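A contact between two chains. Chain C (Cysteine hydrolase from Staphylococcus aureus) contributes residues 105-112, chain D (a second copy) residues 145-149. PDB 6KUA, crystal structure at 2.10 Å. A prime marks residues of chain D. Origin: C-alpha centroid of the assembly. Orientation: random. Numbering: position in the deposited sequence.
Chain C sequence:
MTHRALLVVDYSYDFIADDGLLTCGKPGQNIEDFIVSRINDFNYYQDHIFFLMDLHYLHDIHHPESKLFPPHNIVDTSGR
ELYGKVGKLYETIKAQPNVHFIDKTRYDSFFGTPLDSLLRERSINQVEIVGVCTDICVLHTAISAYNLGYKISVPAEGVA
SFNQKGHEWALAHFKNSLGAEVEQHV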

# COMPACT_ATOMS: atom_id res chain seq x y z
N THR C 105 10.61 3.07 -9.75
CA THR C 105 11.41 4.14 -9.19
C THR C 105 12.29 3.71 -8.02
O THR C 105 13.17 4.48 -7.63
CB THR C 105 10.51 5.32 -8.74
OG1 THR C 105 9.72 4.93 -7.61
CG2 THR C 105 9.57 5.75 -9.88
N ARG C 106 12.07 2.53 -7.45
CA ARG C 106 12.92 1.98 -6.38
C ARG C 106 13.39 0.59 -6.79
O ARG C 106 13.00 0.07 -7.84
CB ARG C 106 12.18 1.91 -5.04
CG ARG C 106 11.67 3.27 -4.55
CD ARG C 106 12.82 4.17 -4.08
NE ARG C 106 12.35 5.46 -3.59
CZ ARG C 106 12.24 6.57 -4.33
NH1 ARG C 106 11.81 7.69 -3.78
NH2 ARG C 106 12.55 6.56 -5.63
N TYR C 107 14.25 -0.01 -5.95
CA TYR C 107 14.71 -1.38 -6.22
C TYR C 107 13.55 -2.35 -6.33
O TYR C 107 13.53 -3.22 -7.21
CB TYR C 107 15.65 -1.86 -5.11
CG TYR C 107 16.77 -0.89 -4.74
CD1 TYR C 107 17.71 -0.51 -5.67
CD2 TYR C 107 16.88 -0.40 -3.44
CE1 TYR C 107 18.73 0.35 -5.35
CE2 TYR C 107 17.91 0.46 -3.10
CZ TYR C 107 18.83 0.83 -4.06
OH TYR C 107 19.86 1.68 -3.75
N ASP C 108 12.57 -2.23 -5.44
CA ASP C 108 11.45 -3.15 -5.35
C ASP C 108 10.52 -2.96 -6.55
O ASP C 108 10.01 -1.86 -6.77
CB ASP C 108 10.72 -2.89 -4.03
CG ASP C 108 9.50 -3.77 -3.82
OD1 ASP C 108 9.29 -4.74 -4.57
OD2 ASP C 108 8.75 -3.48 -2.87
N SER C 109 10.32 -4.03 -7.32
CA SER C 109 9.47 -3.98 -8.52
C SER C 109 8.01 -3.67 -8.21
O SER C 109 7.28 -3.21 -9.09
CB SER C 109 9.54 -5.31 -9.26
OG SER C 109 10.85 -5.54 -9.75
N PHE C 110 7.56 -3.95 -6.97
CA PHE C 110 6.19 -3.67 -6.56
C PHE C 110 5.98 -2.25 -6.04
O PHE C 110 4.82 -1.81 -5.94
CB PHE C 110 5.76 -4.68 -5.48
CG PHE C 110 5.58 -6.09 -6.00
CD1 PHE C 110 6.64 -6.99 -5.99
CD2 PHE C 110 4.34 -6.52 -6.47
CE1 PHE C 110 6.47 -8.30 -6.45
CE2 PHE C 110 4.16 -7.83 -6.92
CZ PHE C 110 5.23 -8.72 -6.91
N PHE C 111 7.04 -1.51 -5.71
CA PHE C 111 6.85 -0.25 -5.00
C PHE C 111 6.48 0.87 -5.97
O PHE C 111 7.25 1.20 -6.87
CB PHE C 111 8.09 0.17 -4.22
CG PHE C 111 7.86 1.42 -3.44
CD1 PHE C 111 7.16 1.37 -2.23
CD2 PHE C 111 8.25 2.66 -3.94
CE1 PHE C 111 6.91 2.53 -1.51
CE2 PHE C 111 8.00 3.83 -3.22
CZ PHE C 111 7.32 3.76 -2.01
N GLY C 112 5.32 1.47 -5.74
CA GLY C 112 4.88 2.57 -6.58
C GLY C 112 4.45 2.18 -7.98
O GLY C 112 4.31 3.07 -8.82
N ALA D 145 11.08 0.93 5.37
CA ALA D 145 11.36 2.30 5.80
C ALA D 145 12.06 3.07 4.70
O ALA D 145 11.72 4.23 4.42
CB ALA D 145 12.22 2.30 7.08
N TYR D 146 13.04 2.45 4.05
CA TYR D 146 13.75 3.10 2.96
C TYR D 146 12.77 3.48 1.84
O TYR D 146 12.74 4.63 1.39
CB TYR D 146 14.86 2.17 2.44
CG TYR D 146 15.41 2.60 1.10
CD1 TYR D 146 16.38 3.60 1.02
CD2 TYR D 146 14.94 2.04 -0.08
CE1 TYR D 146 16.89 4.01 -0.20
CE2 TYR D 146 15.44 2.45 -1.30
CZ TYR D 146 16.41 3.44 -1.36
OH TYR D 146 16.89 3.86 -2.57
N ASN D 147 11.96 2.51 1.38
CA ASN D 147 11.00 2.77 0.30
C ASN D 147 10.05 3.91 0.65
O ASN D 147 9.75 4.76 -0.21
CB ASN D 147 10.19 1.50 -0.02
CG ASN D 147 11.01 0.47 -0.80
OD1 ASN D 147 12.10 0.77 -1.30
ND2 ASN D 147 10.48 -0.75 -0.91
N LEU D 148 9.56 3.95 1.89
CA LEU D 148 8.67 5.00 2.37
C LEU D 148 9.36 6.34 2.60
O LEU D 148 8.70 7.28 3.06
CB LEU D 148 8.00 4.56 3.66
CG LEU D 148 7.06 3.39 3.36
CD1 LEU D 148 6.63 2.67 4.61
CD2 LEU D 148 5.86 3.91 2.57
N GLY D 149 10.66 6.46 2.32
CA GLY D 149 11.35 7.74 2.40
C GLY D 149 11.85 8.15 3.77
O GLY D 149 12.15 9.33 3.98
O HOH W 1 13.26 -0.90 -2.86
O HOH W 2 10.85 -3.94 -0.98

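No direct hydrogen bond joins the two stretches; the contact consists of packing and two bridging waters, with much of it gathered around Asn147′. Along chain C the contact begins at Arg106, whose CA-to-CB bond points toward chain D. Its side chain folds back on its own backbone, where NH2 of Arg106 donates a hydrogen bond to the backbone O of Thr105 (3.0 Å). Against chain D, CD of Arg106 lies 4.2 Å from CE2 of Tyr146′, and CB of Arg106 lies 3.9 Å from OD1 of Asn147′.

Tyr107 leaves its backbone sideways, but the end of its side chain approaches Tyr146′. The two ring planes are only 15° apart, yet the centroids are separated by 5.6 Å, so the rings are slid past one another and barely overlap. CE2 of Tyr107 lies 3.6 Å from both CE2 and OH of Tyr146′.

Asp108 meets Asn147′ through water. Its carboxylate OD2 and the amide ND2 of Asn147′ are 3.8 Å apart, too far for a direct hydrogen bond. One water accepts from the backbone N of Asp108 (3.0 Å) and donates to OD1 of Asn147′ (2.6 Å); a second links OD2 of Asp108 (2.9 Å) and ND2 of Asn147′ (3.2 Å) through two weak bonds. Both ends of the carboxamide are thereby engaged.

A type I turn from Asp108 to Phe111, closed by Phe111 N to Asp108 O (3.2 Å), carries the chain to Phe111. Within it, OD1 of Asp108 accepts from the backbone N of Phe110 (3.1 Å). The Phe111 side chain starts toward chain D and receives CB of Asn147′ over one ring face, 3.9 Å from the centroid, in a CH-pi contact. At the ring edge, CE1 of Phe111 reaches CD2 of Leu148′ at 4.4 Å.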